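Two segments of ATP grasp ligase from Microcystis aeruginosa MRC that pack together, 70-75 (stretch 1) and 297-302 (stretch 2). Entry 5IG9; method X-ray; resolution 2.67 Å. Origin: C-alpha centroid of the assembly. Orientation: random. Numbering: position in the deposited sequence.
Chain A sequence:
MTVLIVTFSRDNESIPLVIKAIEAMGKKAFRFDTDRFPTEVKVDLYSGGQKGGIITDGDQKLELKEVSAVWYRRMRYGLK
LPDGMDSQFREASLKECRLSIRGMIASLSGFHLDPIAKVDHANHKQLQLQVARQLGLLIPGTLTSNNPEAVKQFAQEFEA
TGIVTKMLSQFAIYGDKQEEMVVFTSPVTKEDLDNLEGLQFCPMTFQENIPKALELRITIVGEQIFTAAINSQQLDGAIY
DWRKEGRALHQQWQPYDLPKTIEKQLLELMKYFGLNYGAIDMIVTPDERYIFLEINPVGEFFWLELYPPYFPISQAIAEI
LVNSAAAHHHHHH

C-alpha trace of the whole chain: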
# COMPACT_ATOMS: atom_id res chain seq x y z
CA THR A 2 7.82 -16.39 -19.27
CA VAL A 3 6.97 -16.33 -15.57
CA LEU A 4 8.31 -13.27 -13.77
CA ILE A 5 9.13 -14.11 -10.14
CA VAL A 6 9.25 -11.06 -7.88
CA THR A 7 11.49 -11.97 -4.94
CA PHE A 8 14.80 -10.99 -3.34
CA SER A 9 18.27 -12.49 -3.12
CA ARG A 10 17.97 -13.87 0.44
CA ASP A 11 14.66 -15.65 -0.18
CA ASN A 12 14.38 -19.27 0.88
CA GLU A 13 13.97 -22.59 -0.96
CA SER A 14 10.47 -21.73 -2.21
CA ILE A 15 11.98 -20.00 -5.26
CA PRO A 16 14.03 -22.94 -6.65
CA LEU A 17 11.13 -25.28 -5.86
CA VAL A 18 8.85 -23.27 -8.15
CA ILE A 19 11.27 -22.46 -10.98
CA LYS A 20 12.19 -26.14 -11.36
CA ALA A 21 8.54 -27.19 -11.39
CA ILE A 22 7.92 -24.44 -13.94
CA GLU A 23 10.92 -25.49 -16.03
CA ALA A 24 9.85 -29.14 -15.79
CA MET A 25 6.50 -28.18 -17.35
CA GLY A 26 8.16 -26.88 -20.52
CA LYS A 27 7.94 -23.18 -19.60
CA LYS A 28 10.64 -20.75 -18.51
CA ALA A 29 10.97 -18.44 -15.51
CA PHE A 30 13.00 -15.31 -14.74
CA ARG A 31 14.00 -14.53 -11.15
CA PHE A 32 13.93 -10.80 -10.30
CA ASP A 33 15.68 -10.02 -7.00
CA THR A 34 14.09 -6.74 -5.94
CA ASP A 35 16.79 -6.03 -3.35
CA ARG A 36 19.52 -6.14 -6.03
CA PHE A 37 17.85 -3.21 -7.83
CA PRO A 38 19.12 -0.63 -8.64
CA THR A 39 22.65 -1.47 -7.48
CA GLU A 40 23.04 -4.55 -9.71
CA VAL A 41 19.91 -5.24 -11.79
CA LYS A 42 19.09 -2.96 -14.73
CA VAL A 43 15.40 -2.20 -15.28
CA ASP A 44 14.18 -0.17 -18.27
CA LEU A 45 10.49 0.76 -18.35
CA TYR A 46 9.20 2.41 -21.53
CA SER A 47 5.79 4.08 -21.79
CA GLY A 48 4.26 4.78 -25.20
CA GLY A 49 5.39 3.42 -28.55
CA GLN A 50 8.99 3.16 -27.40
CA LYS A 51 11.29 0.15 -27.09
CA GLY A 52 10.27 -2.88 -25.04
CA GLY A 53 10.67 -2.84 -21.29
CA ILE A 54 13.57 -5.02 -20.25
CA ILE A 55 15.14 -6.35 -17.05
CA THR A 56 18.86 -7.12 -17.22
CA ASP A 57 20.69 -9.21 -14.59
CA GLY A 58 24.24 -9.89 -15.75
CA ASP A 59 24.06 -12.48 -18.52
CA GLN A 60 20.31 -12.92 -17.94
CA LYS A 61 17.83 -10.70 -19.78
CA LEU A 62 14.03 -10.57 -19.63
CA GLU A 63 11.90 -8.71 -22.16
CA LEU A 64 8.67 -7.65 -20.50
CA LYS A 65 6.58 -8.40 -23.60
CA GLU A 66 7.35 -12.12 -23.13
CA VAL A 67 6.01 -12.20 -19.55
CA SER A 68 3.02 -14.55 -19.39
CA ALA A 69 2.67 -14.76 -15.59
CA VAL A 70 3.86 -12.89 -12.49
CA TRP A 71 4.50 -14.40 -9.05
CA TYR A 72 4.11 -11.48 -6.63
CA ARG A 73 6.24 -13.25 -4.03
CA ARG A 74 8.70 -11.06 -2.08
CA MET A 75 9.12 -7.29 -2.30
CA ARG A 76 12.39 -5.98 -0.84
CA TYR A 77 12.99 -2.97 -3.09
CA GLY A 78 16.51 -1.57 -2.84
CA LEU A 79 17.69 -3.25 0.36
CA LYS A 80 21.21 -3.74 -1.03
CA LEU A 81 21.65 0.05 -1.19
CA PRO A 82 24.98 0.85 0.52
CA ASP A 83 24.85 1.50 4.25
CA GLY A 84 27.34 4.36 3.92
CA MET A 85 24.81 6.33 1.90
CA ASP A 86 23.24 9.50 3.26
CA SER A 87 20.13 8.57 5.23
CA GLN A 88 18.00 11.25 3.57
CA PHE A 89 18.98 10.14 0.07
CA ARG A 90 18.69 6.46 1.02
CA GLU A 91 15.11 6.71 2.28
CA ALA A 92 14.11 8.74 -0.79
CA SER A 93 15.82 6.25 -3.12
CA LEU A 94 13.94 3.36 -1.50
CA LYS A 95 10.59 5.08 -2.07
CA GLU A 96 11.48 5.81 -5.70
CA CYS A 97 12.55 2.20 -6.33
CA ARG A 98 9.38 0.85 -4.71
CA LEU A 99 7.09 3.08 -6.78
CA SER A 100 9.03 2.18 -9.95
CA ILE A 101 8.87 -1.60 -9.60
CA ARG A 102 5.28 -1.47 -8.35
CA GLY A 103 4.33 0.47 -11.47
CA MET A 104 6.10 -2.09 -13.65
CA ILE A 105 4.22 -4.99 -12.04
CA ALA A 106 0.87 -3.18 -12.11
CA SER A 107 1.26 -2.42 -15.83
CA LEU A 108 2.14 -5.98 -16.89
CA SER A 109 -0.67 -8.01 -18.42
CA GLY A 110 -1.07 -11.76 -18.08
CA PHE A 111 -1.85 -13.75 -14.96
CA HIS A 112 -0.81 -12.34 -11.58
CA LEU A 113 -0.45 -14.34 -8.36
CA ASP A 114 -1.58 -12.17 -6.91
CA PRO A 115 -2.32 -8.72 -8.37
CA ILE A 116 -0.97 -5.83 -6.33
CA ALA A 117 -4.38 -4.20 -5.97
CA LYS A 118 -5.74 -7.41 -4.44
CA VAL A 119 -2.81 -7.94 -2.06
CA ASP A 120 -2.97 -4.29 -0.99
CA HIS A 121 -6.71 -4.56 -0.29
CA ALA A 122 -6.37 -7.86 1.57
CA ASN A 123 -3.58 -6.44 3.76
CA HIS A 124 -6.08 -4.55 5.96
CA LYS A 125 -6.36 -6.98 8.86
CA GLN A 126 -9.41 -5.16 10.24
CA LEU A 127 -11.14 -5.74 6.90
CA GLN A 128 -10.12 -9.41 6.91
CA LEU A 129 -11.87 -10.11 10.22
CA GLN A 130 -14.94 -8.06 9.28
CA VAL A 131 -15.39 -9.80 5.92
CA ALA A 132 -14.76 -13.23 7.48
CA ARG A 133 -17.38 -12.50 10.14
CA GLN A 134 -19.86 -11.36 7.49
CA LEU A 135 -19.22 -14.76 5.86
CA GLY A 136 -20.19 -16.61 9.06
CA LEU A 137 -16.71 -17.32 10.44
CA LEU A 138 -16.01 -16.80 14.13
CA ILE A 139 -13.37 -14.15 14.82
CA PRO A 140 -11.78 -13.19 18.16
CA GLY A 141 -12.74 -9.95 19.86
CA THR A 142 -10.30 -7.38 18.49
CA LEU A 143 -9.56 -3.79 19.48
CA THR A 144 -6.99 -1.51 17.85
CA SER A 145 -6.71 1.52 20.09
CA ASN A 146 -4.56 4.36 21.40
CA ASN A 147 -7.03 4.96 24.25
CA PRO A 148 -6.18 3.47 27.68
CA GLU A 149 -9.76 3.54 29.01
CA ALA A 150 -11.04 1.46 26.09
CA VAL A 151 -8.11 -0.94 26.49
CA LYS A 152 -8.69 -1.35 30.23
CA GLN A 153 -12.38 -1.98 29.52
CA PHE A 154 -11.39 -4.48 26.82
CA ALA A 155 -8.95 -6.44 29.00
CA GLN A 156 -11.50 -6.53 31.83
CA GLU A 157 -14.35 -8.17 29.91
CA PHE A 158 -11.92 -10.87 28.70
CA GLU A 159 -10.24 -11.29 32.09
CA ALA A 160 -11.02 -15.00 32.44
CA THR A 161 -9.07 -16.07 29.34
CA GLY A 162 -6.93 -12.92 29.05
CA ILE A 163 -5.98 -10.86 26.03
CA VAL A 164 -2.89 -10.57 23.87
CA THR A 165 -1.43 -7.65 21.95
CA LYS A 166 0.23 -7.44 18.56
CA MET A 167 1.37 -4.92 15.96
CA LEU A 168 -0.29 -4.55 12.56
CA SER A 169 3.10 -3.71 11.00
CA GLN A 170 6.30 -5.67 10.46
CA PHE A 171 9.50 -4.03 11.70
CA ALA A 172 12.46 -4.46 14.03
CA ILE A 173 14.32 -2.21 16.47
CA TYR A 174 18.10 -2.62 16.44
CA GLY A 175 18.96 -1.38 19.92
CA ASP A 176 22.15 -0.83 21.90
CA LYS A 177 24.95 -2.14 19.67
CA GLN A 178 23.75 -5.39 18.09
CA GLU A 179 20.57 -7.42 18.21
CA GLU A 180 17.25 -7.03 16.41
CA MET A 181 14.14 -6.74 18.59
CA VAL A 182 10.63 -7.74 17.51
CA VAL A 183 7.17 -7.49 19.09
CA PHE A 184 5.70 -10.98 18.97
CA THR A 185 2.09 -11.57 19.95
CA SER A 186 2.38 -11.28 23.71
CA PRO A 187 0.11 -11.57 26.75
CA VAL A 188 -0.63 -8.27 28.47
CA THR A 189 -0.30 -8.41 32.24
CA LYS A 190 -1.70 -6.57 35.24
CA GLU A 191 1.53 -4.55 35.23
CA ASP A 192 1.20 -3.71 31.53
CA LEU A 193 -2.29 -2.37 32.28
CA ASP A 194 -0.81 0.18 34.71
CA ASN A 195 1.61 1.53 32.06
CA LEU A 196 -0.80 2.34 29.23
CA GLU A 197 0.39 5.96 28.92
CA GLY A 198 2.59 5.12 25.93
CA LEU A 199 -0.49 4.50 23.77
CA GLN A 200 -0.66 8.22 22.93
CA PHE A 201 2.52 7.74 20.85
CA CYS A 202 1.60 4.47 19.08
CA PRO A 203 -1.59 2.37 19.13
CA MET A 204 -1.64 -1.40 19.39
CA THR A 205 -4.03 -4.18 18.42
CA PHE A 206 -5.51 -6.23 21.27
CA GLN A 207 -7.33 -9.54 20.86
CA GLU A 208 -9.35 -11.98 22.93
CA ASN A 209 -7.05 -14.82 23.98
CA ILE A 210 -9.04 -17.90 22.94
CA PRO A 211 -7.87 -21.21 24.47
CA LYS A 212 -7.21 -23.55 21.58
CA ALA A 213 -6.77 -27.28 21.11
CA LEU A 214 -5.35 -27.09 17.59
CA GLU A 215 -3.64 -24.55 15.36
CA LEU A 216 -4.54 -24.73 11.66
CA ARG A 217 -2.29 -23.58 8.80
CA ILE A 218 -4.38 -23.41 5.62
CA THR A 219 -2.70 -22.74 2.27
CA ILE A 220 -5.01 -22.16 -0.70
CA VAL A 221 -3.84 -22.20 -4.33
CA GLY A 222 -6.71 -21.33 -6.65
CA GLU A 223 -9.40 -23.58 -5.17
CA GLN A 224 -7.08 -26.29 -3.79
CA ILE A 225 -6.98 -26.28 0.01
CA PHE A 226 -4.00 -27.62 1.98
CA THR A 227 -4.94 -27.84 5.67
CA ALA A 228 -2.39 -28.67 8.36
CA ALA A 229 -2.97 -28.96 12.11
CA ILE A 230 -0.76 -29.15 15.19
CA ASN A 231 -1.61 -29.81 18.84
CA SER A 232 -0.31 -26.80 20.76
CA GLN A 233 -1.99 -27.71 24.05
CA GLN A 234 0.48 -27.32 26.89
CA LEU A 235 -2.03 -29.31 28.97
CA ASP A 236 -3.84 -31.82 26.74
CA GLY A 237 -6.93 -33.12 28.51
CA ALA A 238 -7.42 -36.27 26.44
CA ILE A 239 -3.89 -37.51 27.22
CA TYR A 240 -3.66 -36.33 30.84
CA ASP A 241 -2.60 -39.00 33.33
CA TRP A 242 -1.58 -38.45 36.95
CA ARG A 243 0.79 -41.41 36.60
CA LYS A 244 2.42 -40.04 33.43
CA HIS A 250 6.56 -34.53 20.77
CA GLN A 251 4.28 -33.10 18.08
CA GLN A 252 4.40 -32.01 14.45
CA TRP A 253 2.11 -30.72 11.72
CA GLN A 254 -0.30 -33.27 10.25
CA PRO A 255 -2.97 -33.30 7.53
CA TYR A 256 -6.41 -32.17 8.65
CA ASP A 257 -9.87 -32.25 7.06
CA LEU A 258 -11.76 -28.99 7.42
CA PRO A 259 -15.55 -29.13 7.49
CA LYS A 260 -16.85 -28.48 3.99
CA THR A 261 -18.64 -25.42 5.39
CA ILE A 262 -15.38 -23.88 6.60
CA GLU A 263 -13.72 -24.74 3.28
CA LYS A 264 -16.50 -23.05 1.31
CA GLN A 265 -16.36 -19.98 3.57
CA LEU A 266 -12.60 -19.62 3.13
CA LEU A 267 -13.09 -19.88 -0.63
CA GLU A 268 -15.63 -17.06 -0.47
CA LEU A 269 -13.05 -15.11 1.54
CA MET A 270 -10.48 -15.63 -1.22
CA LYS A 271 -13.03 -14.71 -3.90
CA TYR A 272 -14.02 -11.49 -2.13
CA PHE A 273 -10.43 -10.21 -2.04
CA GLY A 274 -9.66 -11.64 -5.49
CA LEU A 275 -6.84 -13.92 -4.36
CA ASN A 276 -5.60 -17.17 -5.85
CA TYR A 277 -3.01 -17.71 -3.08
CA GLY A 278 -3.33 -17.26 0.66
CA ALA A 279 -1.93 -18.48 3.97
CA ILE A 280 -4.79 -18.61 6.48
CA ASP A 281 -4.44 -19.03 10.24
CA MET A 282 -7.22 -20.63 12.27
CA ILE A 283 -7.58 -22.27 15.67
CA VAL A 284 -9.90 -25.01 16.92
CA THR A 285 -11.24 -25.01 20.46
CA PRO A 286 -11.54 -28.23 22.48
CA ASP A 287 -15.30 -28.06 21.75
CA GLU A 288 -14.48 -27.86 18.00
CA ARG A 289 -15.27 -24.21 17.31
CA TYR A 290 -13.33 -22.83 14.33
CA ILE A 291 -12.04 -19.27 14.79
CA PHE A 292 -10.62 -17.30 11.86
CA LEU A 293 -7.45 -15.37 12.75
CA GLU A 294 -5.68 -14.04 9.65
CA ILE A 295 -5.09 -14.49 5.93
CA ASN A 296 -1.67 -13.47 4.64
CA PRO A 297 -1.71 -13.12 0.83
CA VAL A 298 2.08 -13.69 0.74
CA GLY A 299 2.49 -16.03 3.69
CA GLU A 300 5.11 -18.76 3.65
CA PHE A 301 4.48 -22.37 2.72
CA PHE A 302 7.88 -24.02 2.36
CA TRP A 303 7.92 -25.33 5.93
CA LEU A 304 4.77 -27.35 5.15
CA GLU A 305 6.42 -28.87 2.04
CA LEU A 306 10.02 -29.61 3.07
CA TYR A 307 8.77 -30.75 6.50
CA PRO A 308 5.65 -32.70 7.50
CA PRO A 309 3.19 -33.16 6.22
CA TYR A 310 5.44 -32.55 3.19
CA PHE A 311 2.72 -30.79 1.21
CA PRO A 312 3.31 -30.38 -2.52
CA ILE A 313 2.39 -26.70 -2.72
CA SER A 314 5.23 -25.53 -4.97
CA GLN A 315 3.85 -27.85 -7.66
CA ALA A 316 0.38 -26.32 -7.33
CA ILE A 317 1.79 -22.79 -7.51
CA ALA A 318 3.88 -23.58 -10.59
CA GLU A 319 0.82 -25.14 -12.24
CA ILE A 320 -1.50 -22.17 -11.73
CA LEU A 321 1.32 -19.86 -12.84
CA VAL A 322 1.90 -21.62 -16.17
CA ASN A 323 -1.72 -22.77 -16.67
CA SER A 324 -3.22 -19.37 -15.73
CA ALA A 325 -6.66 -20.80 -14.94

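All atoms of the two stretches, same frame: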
# COMPACT_ATOMS: atom_id res chain seq x y z
N VAL A 70 3.09 -13.58 -13.52
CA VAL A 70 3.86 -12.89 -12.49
C VAL A 70 3.56 -13.53 -11.14
O VAL A 70 2.39 -13.64 -10.74
CB VAL A 70 3.54 -11.38 -12.44
CG1 VAL A 70 4.35 -10.72 -11.33
CG2 VAL A 70 3.82 -10.73 -13.77
N TRP A 71 4.61 -13.93 -10.43
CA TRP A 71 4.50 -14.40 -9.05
C TRP A 71 4.89 -13.26 -8.13
O TRP A 71 6.08 -12.96 -7.96
CB TRP A 71 5.36 -15.63 -8.81
CG TRP A 71 5.08 -16.30 -7.50
CD1 TRP A 71 3.95 -16.16 -6.74
CD2 TRP A 71 5.93 -17.20 -6.79
NE1 TRP A 71 4.05 -16.93 -5.61
CE2 TRP A 71 5.26 -17.57 -5.61
CE3 TRP A 71 7.20 -17.73 -7.03
CZ2 TRP A 71 5.81 -18.44 -4.67
CZ3 TRP A 71 7.75 -18.59 -6.10
CH2 TRP A 71 7.06 -18.94 -4.94
N TYR A 72 3.89 -12.61 -7.53
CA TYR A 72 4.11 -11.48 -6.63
C TYR A 72 4.50 -12.05 -5.26
O TYR A 72 3.70 -12.12 -4.32
CB TYR A 72 2.85 -10.62 -6.56
CG TYR A 72 3.03 -9.27 -5.90
CD1 TYR A 72 4.03 -8.40 -6.31
CD2 TYR A 72 2.17 -8.86 -4.89
CE1 TYR A 72 4.18 -7.17 -5.72
CE2 TYR A 72 2.31 -7.63 -4.30
CZ TYR A 72 3.32 -6.78 -4.71
OH TYR A 72 3.47 -5.55 -4.12
N ARG A 73 5.76 -12.46 -5.17
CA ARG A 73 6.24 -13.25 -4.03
C ARG A 73 6.81 -12.36 -2.92
O ARG A 73 6.15 -12.13 -1.90
CB ARG A 73 7.27 -14.28 -4.52
CG ARG A 73 8.17 -14.90 -3.46
CD ARG A 73 7.42 -15.74 -2.45
NE ARG A 73 8.34 -16.27 -1.45
CZ ARG A 73 7.96 -16.98 -0.39
NH1 ARG A 73 6.68 -17.24 -0.19
NH2 ARG A 73 8.87 -17.42 0.46
N ARG A 74 8.02 -11.84 -3.11
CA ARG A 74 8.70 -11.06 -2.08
C ARG A 74 9.11 -9.71 -2.64
O ARG A 74 9.63 -9.62 -3.76
CB ARG A 74 9.93 -11.81 -1.54
CG ARG A 74 9.81 -12.21 -0.08
CD ARG A 74 8.37 -12.50 0.28
NE ARG A 74 8.25 -13.51 1.32
CZ ARG A 74 7.09 -13.99 1.76
NH1 ARG A 74 5.95 -13.54 1.26
NH2 ARG A 74 7.07 -14.91 2.71
N MET A 75 8.88 -8.66 -1.86
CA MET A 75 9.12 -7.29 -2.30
C MET A 75 10.08 -6.62 -1.33
O MET A 75 9.67 -6.10 -0.29
CB MET A 75 7.80 -6.52 -2.40
CG MET A 75 6.80 -7.11 -3.38
SD MET A 75 6.01 -8.63 -2.81
CE MET A 75 5.28 -8.08 -1.26
N PRO A 297 -1.77 -12.82 2.27
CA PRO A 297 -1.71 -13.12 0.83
C PRO A 297 -0.32 -13.49 0.33
O PRO A 297 -0.20 -13.95 -0.82
CB PRO A 297 -2.19 -11.82 0.17
CG PRO A 297 -2.95 -11.10 1.25
CD PRO A 297 -2.25 -11.45 2.53
N VAL A 298 0.72 -13.32 1.14
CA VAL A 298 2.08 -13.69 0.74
C VAL A 298 2.75 -14.50 1.85
O VAL A 298 3.97 -14.48 1.99
CB VAL A 298 2.92 -12.45 0.39
CG1 VAL A 298 2.39 -11.77 -0.87
CG2 VAL A 298 2.93 -11.47 1.55
N GLY A 299 1.94 -15.21 2.63
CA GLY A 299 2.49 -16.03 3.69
C GLY A 299 3.30 -17.20 3.16
O GLY A 299 3.13 -17.65 2.02
N GLU A 300 4.18 -17.70 4.02
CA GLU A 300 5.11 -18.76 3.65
C GLU A 300 4.39 -20.09 3.51
O GLU A 300 3.24 -20.25 3.92
CB GLU A 300 6.23 -18.87 4.68
CG GLU A 300 7.28 -17.78 4.58
CD GLU A 300 8.23 -17.99 3.42
OE1 GLU A 300 8.10 -19.03 2.73
OE2 GLU A 300 9.11 -17.13 3.20
N PHE A 301 5.08 -21.05 2.91
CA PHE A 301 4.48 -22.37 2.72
C PHE A 301 5.55 -23.45 2.71
O PHE A 301 5.23 -24.63 2.85
CB PHE A 301 3.68 -22.40 1.40
CG PHE A 301 4.54 -22.30 0.16
CD1 PHE A 301 5.04 -23.45 -0.44
CD2 PHE A 301 4.81 -21.08 -0.42
CE1 PHE A 301 5.81 -23.37 -1.58
CE2 PHE A 301 5.58 -20.99 -1.58
CZ PHE A 301 6.08 -22.14 -2.16
N PHE A 302 6.82 -23.05 2.55
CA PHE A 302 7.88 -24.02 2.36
C PHE A 302 8.03 -24.95 3.55
O PHE A 302 8.41 -26.12 3.38
CB PHE A 302 9.20 -23.30 2.06
CG PHE A 302 9.93 -22.85 3.28
CD1 PHE A 302 9.56 -21.70 3.95
CD2 PHE A 302 11.01 -23.57 3.75
CE1 PHE A 302 10.24 -21.29 5.09
CE2 PHE A 302 11.70 -23.17 4.88
CZ PHE A 302 11.31 -22.03 5.55

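This is a small, mainly polar contact in which two neighbouring arginines, R73 and R74, both reach the carboxylate of E300, and R74 also reaches the backbone of V298, with an aromatic edge contact beside them. The segments run nearly at right angles, 94° apart. No backbone-to-backbone hydrogen bond joins them; the polar links run from arginine side chains to E300 and to V298 O.

R73 points its CA-to-CB bond away from the other segment, but its long side chain brings the guanidinium back. Its NH2 forms a salt bridge with E300. The hydrogen bond from R73 NH2 to E300 OE1 is 2.9 Å and almost straight; that from R73 NH2 to E300 OE2, at 2.8 Å, is bent and weak.

R74 NH2 makes a second salt bridge to E300 OE2 at 3.1 Å, again with a weak hydrogen bond. The negative carboxylate thus faces both positive guanidinium groups. R74 NH1 also donates to V298 O at 2.3 Å, a nearly straight and very short bond; at 2.67 Å resolution the exact value deserves caution.

V298 turns its CA-to-CB bond toward the first segment. Its CG1 lies 3.7 Å from Y72 O, a packing contact against backbone.

The apolar part is W71 against F301. W71 CZ2 and F301 CE2 are 4.0 Å apart, and the rings meet edge to edge.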